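Local coordinates for protein photoreceptor-histidine kinase BphP (Stigmatella aurantiaca DW4/3-1, PDB 6BAF) that senses light through a bound bilin chromophore and, as a phytochrome histidine kinase, probably relays the signal that controls cell development in this myxobacterium, at residues D157-Y162 against I271-V276; N205-I210 against A255-S260. One frame throughout, in Å; residues are numbered along the deposited sequence.

Interaction 1 (D157-Y162 against I271-V276). With BLR (3-[5-[(Z)-(4-ethenyl-3-methyl-5-oxidanylidene-pyrrol-2-ylidene)methyl]-2-[[5-[(Z)-(3-ethenyl-4-methyl-5-oxidanylidene-pyrrol-2-ylidene)methyl]-3-(3-hydroxy-3-oxopropyl)-4-methyl-1H-pyrrol-2-yl]methyl]-4-methyl-1H-pyrrol-3-yl]propanoic acid), chain B.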
loop_
_atom_site.group_PDB
_atom_site.type_symbol
_atom_site.label_atom_id
_atom_site.label_comp_id
_atom_site.label_asym_id
_atom_site.label_seq_id
_atom_site.Cartn_x
_atom_site.Cartn_y
_atom_site.Cartn_z
ATOM N N ASP A 157 5.743 -9.149 21.139
ATOM C CA ASP A 157 5.241 -9.077 22.513
ATOM C C ASP A 157 4.973 -7.663 22.971
ATOM O O ASP A 157 4.076 -7.452 23.795
ATOM C CB ASP A 157 6.231 -9.717 23.491
ATOM C CG ASP A 157 6.280 -11.202 23.343
ATOM O OD1 ASP A 157 5.205 -11.757 23.065
ATOM O OD2 ASP A 157 7.367 -11.832 23.461
ATOM N N ARG A 158 5.748 -6.680 22.503
ATOM C CA ARG A 158 5.561 -5.317 22.965
ATOM C C ARG A 158 5.850 -4.357 21.829
ATOM O O ARG A 158 6.805 -4.554 21.081
ATOM C CB ARG A 158 6.475 -5.025 24.186
ATOM C CG ARG A 158 6.425 -3.568 24.761
ATOM C CD ARG A 158 7.133 -3.468 26.213
ATOM N NE ARG A 158 8.340 -4.255 26.154
ATOM C CZ ARG A 158 8.743 -5.156 27.029
ATOM N NH1 ARG A 158 9.864 -5.802 26.755
ATOM N NH2 ARG A 158 8.086 -5.381 28.166
ATOM N N ALA A 159 5.064 -3.293 21.723
ATOM C CA ALA A 159 5.332 -2.217 20.788
ATOM C C ALA A 159 5.077 -0.927 21.533
ATOM O O ALA A 159 4.019 -0.780 22.152
ATOM C CB ALA A 159 4.440 -2.285 19.526
ATOM N N ILE A 160 6.027 0.015 21.477
ATOM C CA ILE A 160 5.873 1.288 22.156
ATOM C C ILE A 160 6.121 2.407 21.166
ATOM O O ILE A 160 6.737 2.210 20.113
ATOM C CB ILE A 160 6.827 1.415 23.370
ATOM C CG1 ILE A 160 8.303 1.389 22.901
ATOM C CG2 ILE A 160 6.562 0.270 24.353
ATOM C CD1 ILE A 160 9.332 1.960 23.965
ATOM N N ILE A 161 5.612 3.588 21.500
ATOM C CA ILE A 161 6.114 4.841 20.956
ATOM C C ILE A 161 7.123 5.402 21.958
ATOM O O ILE A 161 6.795 5.630 23.128
ATOM C CB ILE A 161 5.004 5.873 20.712
ATOM C CG1 ILE A 161 3.917 5.363 19.733
ATOM C CG2 ILE A 161 5.662 7.112 20.149
ATOM C CD1 ILE A 161 4.460 4.914 18.400
ATOM N N TYR A 162 8.339 5.650 21.502
ATOM C CA TYR A 162 9.414 6.161 22.336
ATOM C C TYR A 162 9.705 7.561 21.828
ATOM O O TYR A 162 10.198 7.725 20.715
ATOM C CB TYR A 162 10.624 5.244 22.216
ATOM C CG TYR A 162 11.784 5.589 23.151
ATOM C CD1 TYR A 162 11.738 5.231 24.506
ATOM C CD2 TYR A 162 12.917 6.260 22.678
ATOM C CE1 TYR A 162 12.801 5.517 25.372
ATOM C CE2 TYR A 162 14.002 6.559 23.544
ATOM C CZ TYR A 162 13.930 6.176 24.884
ATOM O OH TYR A 162 14.968 6.457 25.751
ATOM N N ILE A 271 9.020 3.977 16.836
ATOM C CA ILE A 271 8.175 2.835 17.140
ATOM C C ILE A 271 9.142 1.715 17.460
ATOM O O ILE A 271 9.919 1.306 16.599
ATOM C CB ILE A 271 7.265 2.441 15.960
ATOM C CG1 ILE A 271 6.445 3.629 15.444
ATOM C CG2 ILE A 271 6.324 1.306 16.383
ATOM C CD1 ILE A 271 5.831 3.376 14.026
ATOM N N SER A 272 9.104 1.203 18.682
ATOM C CA SER A 272 10.055 0.193 19.125
ATOM C C SER A 272 9.295 -1.057 19.510
ATOM O O SER A 272 8.399 -0.988 20.349
ATOM C CB SER A 272 10.887 0.706 20.344
ATOM O OG SER A 272 11.733 -0.350 20.835
ATOM N N CYS A 273 9.659 -2.198 18.921
ATOM C CA CYS A 273 9.032 -3.484 19.208
ATOM C C CYS A 273 10.054 -4.418 19.793
ATOM O O CYS A 273 11.218 -4.424 19.359
ATOM C CB CYS A 273 8.453 -4.178 17.957
ATOM S SG CYS A 273 7.446 -3.044 16.991
ATOM N N THR A 274 9.605 -5.239 20.744
ATOM C CA THR A 274 10.500 -6.167 21.415
ATOM C C THR A 274 9.767 -7.471 21.659
ATOM O O THR A 274 8.547 -7.500 21.876
ATOM C CB THR A 274 11.038 -5.578 22.751
ATOM O OG1 THR A 274 9.956 -5.011 23.491
ATOM C CG2 THR A 274 12.048 -4.433 22.482
ATOM N N GLN A 275 10.524 -8.547 21.598
ATOM C CA GLN A 275 10.039 -9.893 21.844
ATOM C C GLN A 275 10.721 -10.386 23.105
ATOM O O GLN A 275 11.953 -10.362 23.178
ATOM C CB GLN A 275 10.389 -10.810 20.678
ATOM C CG GLN A 275 9.690 -12.151 20.731
ATOM C CD GLN A 275 8.220 -12.063 20.318
ATOM O OE1 GLN A 275 7.626 -10.979 20.218
ATOM N NE2 GLN A 275 7.642 -13.207 20.043
ATOM N N VAL A 276 9.940 -10.791 24.105
ATOM C CA VAL A 276 10.546 -11.409 25.281
ATOM C C VAL A 276 10.667 -12.911 25.064
ATOM O O VAL A 276 11.605 -13.531 25.565
ATOM C CB VAL A 276 9.748 -11.067 26.555
ATOM C CG1 VAL A 276 9.480 -9.568 26.623
ATOM C CG2 VAL A 276 8.448 -11.762 26.560
HETATM C CHA BLR B . 20.287 1.235 19.801
HETATM N NA BLR B . 18.846 1.353 21.882
HETATM C C1A BLR B . 18.983 1.212 20.555
HETATM C C2A BLR B . 17.733 1.045 19.950
HETATM C C3A BLR B . 16.804 1.111 20.925
HETATM C C4A BLR B . 17.509 1.287 22.125
HETATM C CMA BLR B . 15.266 1.007 20.697
HETATM C CAA BLR B . 17.507 0.853 18.449
HETATM C CBA BLR B . 17.726 -0.612 17.989
HETATM C CGA BLR B . 16.532 -1.510 18.353
HETATM O O1A BLR B . 15.405 -1.194 17.872
HETATM O O2A BLR B . 16.641 -2.543 19.118
HETATM C CHB BLR B . 17.004 1.447 23.542
HETATM N NB BLR B . 15.160 -0.267 23.588
HETATM C C1B BLR B . 15.888 0.983 24.027
HETATM C C2B BLR B . 15.105 1.555 25.148
HETATM C C3B BLR B . 13.964 0.777 25.414
HETATM C C4B BLR B . 13.922 -0.381 24.478
HETATM C CMB BLR B . 15.443 2.833 25.925
HETATM O OB BLR B . 13.126 -1.249 24.415
HETATM C CAB BLR B . 12.943 1.150 26.502
HETATM C CBB BLR B . 11.813 0.496 26.645
HETATM N NC BLR B . 22.761 1.462 24.730
HETATM C C1C BLR B . 22.903 1.611 26.235
HETATM C C2C BLR B . 24.312 2.055 26.461
HETATM C C3C BLR B . 25.019 2.205 25.239
HETATM C C4C BLR B . 24.099 1.839 24.116
HETATM C CMC BLR B . 24.857 2.328 27.846
HETATM O OC BLR B . 22.083 1.404 27.062
HETATM C CAC BLR B . 26.488 2.646 25.089
HETATM C CBC BLR B . 26.950 3.778 25.648
HETATM C CHD BLR B . 24.404 1.847 22.855
HETATM N ND BLR B . 21.947 1.562 21.762
HETATM C C1D BLR B . 23.424 1.653 21.725
HETATM C C2D BLR B . 23.919 1.517 20.365
HETATM C C3D BLR B . 22.750 1.369 19.506
HETATM C C4D BLR B . 21.492 1.409 20.336
HETATM C CMD BLR B . 25.394 1.559 19.947
HETATM C CAD BLR B . 22.775 1.179 18.004
HETATM C CBD BLR B . 22.641 -0.305 17.704
HETATM C CGD BLR B . 22.839 -0.325 16.200
HETATM O O1D BLR B . 22.004 0.290 15.454
HETATM O O2D BLR B . 23.883 -0.876 15.733
#

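Interaction 2 (N205-I210 against A255-S260). With BLR (3-[5-[(Z)-(4-ethenyl-3-methyl-5-oxidanylidene-pyrrol-2-ylidene)methyl]-2-[[5-[(Z)-(3-ethenyl-4-methyl-5-oxidanylidene-pyrrol-2-ylidene)methyl]-3-(3-hydroxy-3-oxopropyl)-4-methyl-1H-pyrrol-2-yl]methyl]-4-methyl-1H-pyrrol-3-yl]propanoic acid), chain B.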
loop_
_atom_site.group_PDB
_atom_site.type_symbol
_atom_site.label_atom_id
_atom_site.label_comp_id
_atom_site.label_asym_id
_atom_site.label_seq_id
_atom_site.Cartn_x
_atom_site.Cartn_y
_atom_site.Cartn_z
ATOM N N ASN A 205 18.144 6.178 7.982
ATOM C CA ASN A 205 17.720 4.814 7.708
ATOM C C ASN A 205 16.604 4.531 8.717
ATOM O O ASN A 205 16.875 4.387 9.924
ATOM C CB ASN A 205 18.898 3.837 7.853
ATOM C CG ASN A 205 18.475 2.416 7.588
ATOM O OD1 ASN A 205 17.289 2.166 7.516
ATOM N ND2 ASN A 205 19.414 1.484 7.427
ATOM N N TRP A 206 15.355 4.453 8.240
ATOM C CA TRP A 206 14.196 4.551 9.128
ATOM C C TRP A 206 13.711 3.220 9.690
ATOM O O TRP A 206 12.745 3.212 10.463
ATOM C CB TRP A 206 13.049 5.254 8.405
ATOM C CG TRP A 206 13.385 6.654 8.054
ATOM C CD1 TRP A 206 14.361 7.458 8.634
ATOM C CD2 TRP A 206 12.758 7.446 7.043
ATOM N NE1 TRP A 206 14.351 8.708 8.041
ATOM C CE2 TRP A 206 13.385 8.718 7.055
ATOM C CE3 TRP A 206 11.722 7.200 6.120
ATOM C CZ2 TRP A 206 13.016 9.732 6.171
ATOM C CZ3 TRP A 206 11.351 8.211 5.243
ATOM C CH2 TRP A 206 11.984 9.465 5.285
ATOM N N LEU A 207 14.375 2.112 9.401
ATOM C CA LEU A 207 13.924 0.803 9.865
ATOM C C LEU A 207 15.122 -0.035 10.277
ATOM O O LEU A 207 16.146 -0.018 9.599
ATOM C CB LEU A 207 13.138 0.073 8.737
ATOM C CG LEU A 207 13.015 -1.463 8.849
ATOM C CD1 LEU A 207 12.027 -1.826 9.897
ATOM C CD2 LEU A 207 12.720 -2.141 7.484
ATOM N N ARG A 208 15.019 -0.748 11.394
ATOM C CA ARG A 208 16.044 -1.711 11.762
ATOM C C ARG A 208 15.350 -2.897 12.391
ATOM O O ARG A 208 14.350 -2.738 13.104
ATOM C CB ARG A 208 17.083 -1.114 12.733
ATOM C CG ARG A 208 16.481 -0.554 13.997
ATOM C CD ARG A 208 17.020 0.837 14.276
ATOM N NE ARG A 208 16.732 1.820 13.211
ATOM C CZ ARG A 208 15.754 2.718 13.292
ATOM N NH1 ARG A 208 15.557 3.595 12.301
ATOM N NH2 ARG A 208 14.939 2.712 14.363
ATOM N N ILE A 209 15.875 -4.081 12.136
ATOM C CA ILE A 209 15.308 -5.294 12.708
ATOM C C ILE A 209 16.429 -6.223 13.155
ATOM O O ILE A 209 17.414 -6.443 12.430
ATOM C CB ILE A 209 14.333 -6.005 11.737
ATOM C CG1 ILE A 209 13.641 -7.153 12.493
ATOM C CG2 ILE A 209 15.039 -6.509 10.483
ATOM C CD1 ILE A 209 12.463 -7.738 11.780
ATOM N N ILE A 210 16.266 -6.772 14.359
ATOM C CA ILE A 210 17.152 -7.780 14.938
ATOM C C ILE A 210 16.282 -8.991 15.257
ATOM O O ILE A 210 15.692 -9.046 16.342
ATOM C CB ILE A 210 17.844 -7.234 16.193
ATOM C CG1 ILE A 210 18.495 -5.893 15.882
ATOM C CG2 ILE A 210 18.843 -8.269 16.794
ATOM C CD1 ILE A 210 18.834 -5.080 17.128
ATOM N N ALA A 255 14.500 -10.347 20.622
ATOM C CA ALA A 255 14.394 -9.851 19.261
ATOM C C ALA A 255 13.791 -8.462 19.325
ATOM O O ALA A 255 13.080 -8.117 20.279
ATOM C CB ALA A 255 13.559 -10.797 18.367
ATOM N N SER A 256 14.067 -7.662 18.298
ATOM C CA SER A 256 13.709 -6.247 18.332
ATOM C C SER A 256 13.443 -5.745 16.921
ATOM O O SER A 256 14.017 -6.257 15.963
ATOM C CB SER A 256 14.856 -5.423 18.916
ATOM O OG SER A 256 14.397 -4.141 19.229
ATOM N N MET A 257 12.637 -4.694 16.807
ATOM C CA MET A 257 12.491 -3.960 15.558
ATOM C C MET A 257 12.112 -2.543 15.928
ATOM O O MET A 257 11.297 -2.355 16.832
ATOM C CB MET A 257 11.410 -4.599 14.644
ATOM C CG MET A 257 11.159 -3.841 13.327
ATOM S SD MET A 257 9.805 -4.537 12.265
ATOM C CE MET A 257 8.373 -3.906 13.151
ATOM N N SER A 258 12.711 -1.536 15.281
ATOM C CA SER A 258 12.251 -0.175 15.515
ATOM C C SER A 258 12.167 0.576 14.191
ATOM O O SER A 258 12.771 0.199 13.182
ATOM C CB SER A 258 13.121 0.598 16.541
ATOM O OG SER A 258 14.509 0.548 16.198
ATOM N N ILE A 259 11.365 1.633 14.219
ATOM C CA ILE A 259 11.055 2.463 13.072
ATOM C C ILE A 259 11.181 3.904 13.523
ATOM O O ILE A 259 10.640 4.279 14.569
ATOM C CB ILE A 259 9.640 2.148 12.529
ATOM C CG1 ILE A 259 9.638 0.719 11.996
ATOM C CG2 ILE A 259 9.250 3.092 11.382
ATOM C CD1 ILE A 259 8.266 0.076 12.046
ATOM N N SER A 260 11.883 4.719 12.736
ATOM C CA SER A 260 12.090 6.118 13.086
ATOM C C SER A 260 10.829 6.929 12.832
ATOM O O SER A 260 10.170 6.766 11.805
ATOM C CB SER A 260 13.231 6.715 12.259
ATOM O OG SER A 260 14.392 5.876 12.304
HETATM C CHA BLR B . 20.287 1.235 19.801
HETATM N NA BLR B . 18.846 1.353 21.882
HETATM C C1A BLR B . 18.983 1.212 20.555
HETATM C C2A BLR B . 17.733 1.045 19.950
HETATM C C3A BLR B . 16.804 1.111 20.925
HETATM C C4A BLR B . 17.509 1.287 22.125
HETATM C CMA BLR B . 15.266 1.007 20.697
HETATM C CAA BLR B . 17.507 0.853 18.449
HETATM C CBA BLR B . 17.726 -0.612 17.989
HETATM C CGA BLR B . 16.532 -1.510 18.353
HETATM O O1A BLR B . 15.405 -1.194 17.872
HETATM O O2A BLR B . 16.641 -2.543 19.118
HETATM C CHB BLR B . 17.004 1.447 23.542
HETATM N NB BLR B . 15.160 -0.267 23.588
HETATM C C1B BLR B . 15.888 0.983 24.027
HETATM C C2B BLR B . 15.105 1.555 25.148
HETATM C C3B BLR B . 13.964 0.777 25.414
HETATM C C4B BLR B . 13.922 -0.381 24.478
HETATM C CMB BLR B . 15.443 2.833 25.925
HETATM O OB BLR B . 13.126 -1.249 24.415
HETATM C CAB BLR B . 12.943 1.150 26.502
HETATM C CBB BLR B . 11.813 0.496 26.645
HETATM N NC BLR B . 22.761 1.462 24.730
HETATM C C1C BLR B . 22.903 1.611 26.235
HETATM C C2C BLR B . 24.312 2.055 26.461
HETATM C C3C BLR B . 25.019 2.205 25.239
HETATM C C4C BLR B . 24.099 1.839 24.116
HETATM C CMC BLR B . 24.857 2.328 27.846
HETATM O OC BLR B . 22.083 1.404 27.062
HETATM C CAC BLR B . 26.488 2.646 25.089
HETATM C CBC BLR B . 26.950 3.778 25.648
HETATM C CHD BLR B . 24.404 1.847 22.855
HETATM N ND BLR B . 21.947 1.562 21.762
HETATM C C1D BLR B . 23.424 1.653 21.725
HETATM C C2D BLR B . 23.919 1.517 20.365
HETATM C C3D BLR B . 22.750 1.369 19.506
HETATM C C4D BLR B . 21.492 1.409 20.336
HETATM C CMD BLR B . 25.394 1.559 19.947
HETATM C CAD BLR B . 22.775 1.179 18.004
HETATM C CBD BLR B . 22.641 -0.305 17.704
HETATM C CGD BLR B . 22.839 -0.325 16.200
HETATM O O1D BLR B . 22.004 0.290 15.454
HETATM O O2D BLR B . 23.883 -0.876 15.733
#

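Interaction 1 (D157-Y162 against I271-V276)
Arg-158 and Thr-274 meet as a hydrogen-bonded antiparallel pair and are tied again through their side chains: NE of Arg-158 donates to OG1 of Thr-274 at 3.2 Å, and NH1 adds a weak bond to it. Thr-274 OG1 sits between its own backbone N and carbonyl carbon (chi1 46°), which leaves CG2 to face the chromophore, 3.9 Å from BLR OB. On the same face CG1 of Ile-160 lies 3.7 Å from CB of Ser-272, and CD1 of Ile-160 reaches the vinyl carbon CBB of BLR. The reverse face is apolar, with Ile-161 and Ile-271 side by side beneath helix 139-154. At the strand end a classic beta bulge sets both Asp-157 and Arg-158 against Thr-274. The Asp-157 carboxylate stacks almost parallel on the Gln-275 amide; the backbone N of Asp-157 donates to Gln-275 OE1 at 2.8 Å, while OD2 uses its anti lone pair for the N-H of Val-276 and is bonded to Ser-277. Farther out, Asp-182 O holds Arg-158 NH2, so the arginine braces the pocket residue Thr-274 from the second shell. The strands thus present a mixed polar-apolar wall to the OB-bearing ring and the methyl of the next pyrrole.

Interaction 2 (N205-I210 against A255-S260)
Arg-208 reaches across to two serines with its guanidinium. NH1 donates to OG of Ser-260 at 2.6 Å and also, in the guanidinium plane, to O of Asn-205 at 2.8 Å, while NH2 donates to OG of Ser-258 at 2.9 Å. CG lies between the backbone N and the carbonyl carbon (chi1 57°) and the chain bends again at chi2 and chi3, folding the group back over the neighbouring strand until Ser-258 O lies over one of its faces. Tyr-202 adds a cation-pi contact, and its carbonyl bonds to Ser-260 OG.

One propionate of the chromophore is bound by hydroxyls of the same face: OG of Ser-258 donates to O1A of BLR at 2.6 Å, and OG of Ser-256 to O2A at 2.8 Å. Ile-210 CD1 closes up to O2A beside them.

Backbone bonds pair Arg-208 with Ser-258 and Ile-210 with Ser-256 in both directions, and Trp-206 O accepts the N-H of Ser-260.

Apolar contacts fill the reverse face, under helix 284-300. CD1 of Leu-207 lies 4.1 Å from both CG of Met-257 and CG1 of Ile-259, and CG1 of Ile-209 crosses obliquely at CB of Met-257.

A leucine in place of Arg-208 would probably leave Ser-258 OG held by the propionate without its arginine donor, and Asn-205 O and Ser-260 OG without the NH1 that joins them. Because Ser-258 OG accepts from the arginine while donating to O1A, the positive charge is likely to be felt by the propionate through this hydroxyl.

Interactions 1 and 2 lie in one antiparallel GAF sheet, joined where strand 255-263 runs beside strand 266-275, its successor in the chain; their centres are about 10 Å apart. Cys-273 N lies 2.7 Å from Met-257 O, and Ile-271 N 2.8 Å from Ile-259 O, probable hydrogen bonds that continue the sheet from one pair to the other. Ser-256 OG also bonds to Cys-273 O, and Thr-274 CG2 packs 4.0 Å from Ser-256 OG. Both contacts turn one face to BLR but take different parts of it: 157-162 with 271-276 lines the ring bearing OB, whereas 205-210 with 255-260 holds a propionate. Arg-238 and His-244 are among the other hydrogen-bonding partners of BLR.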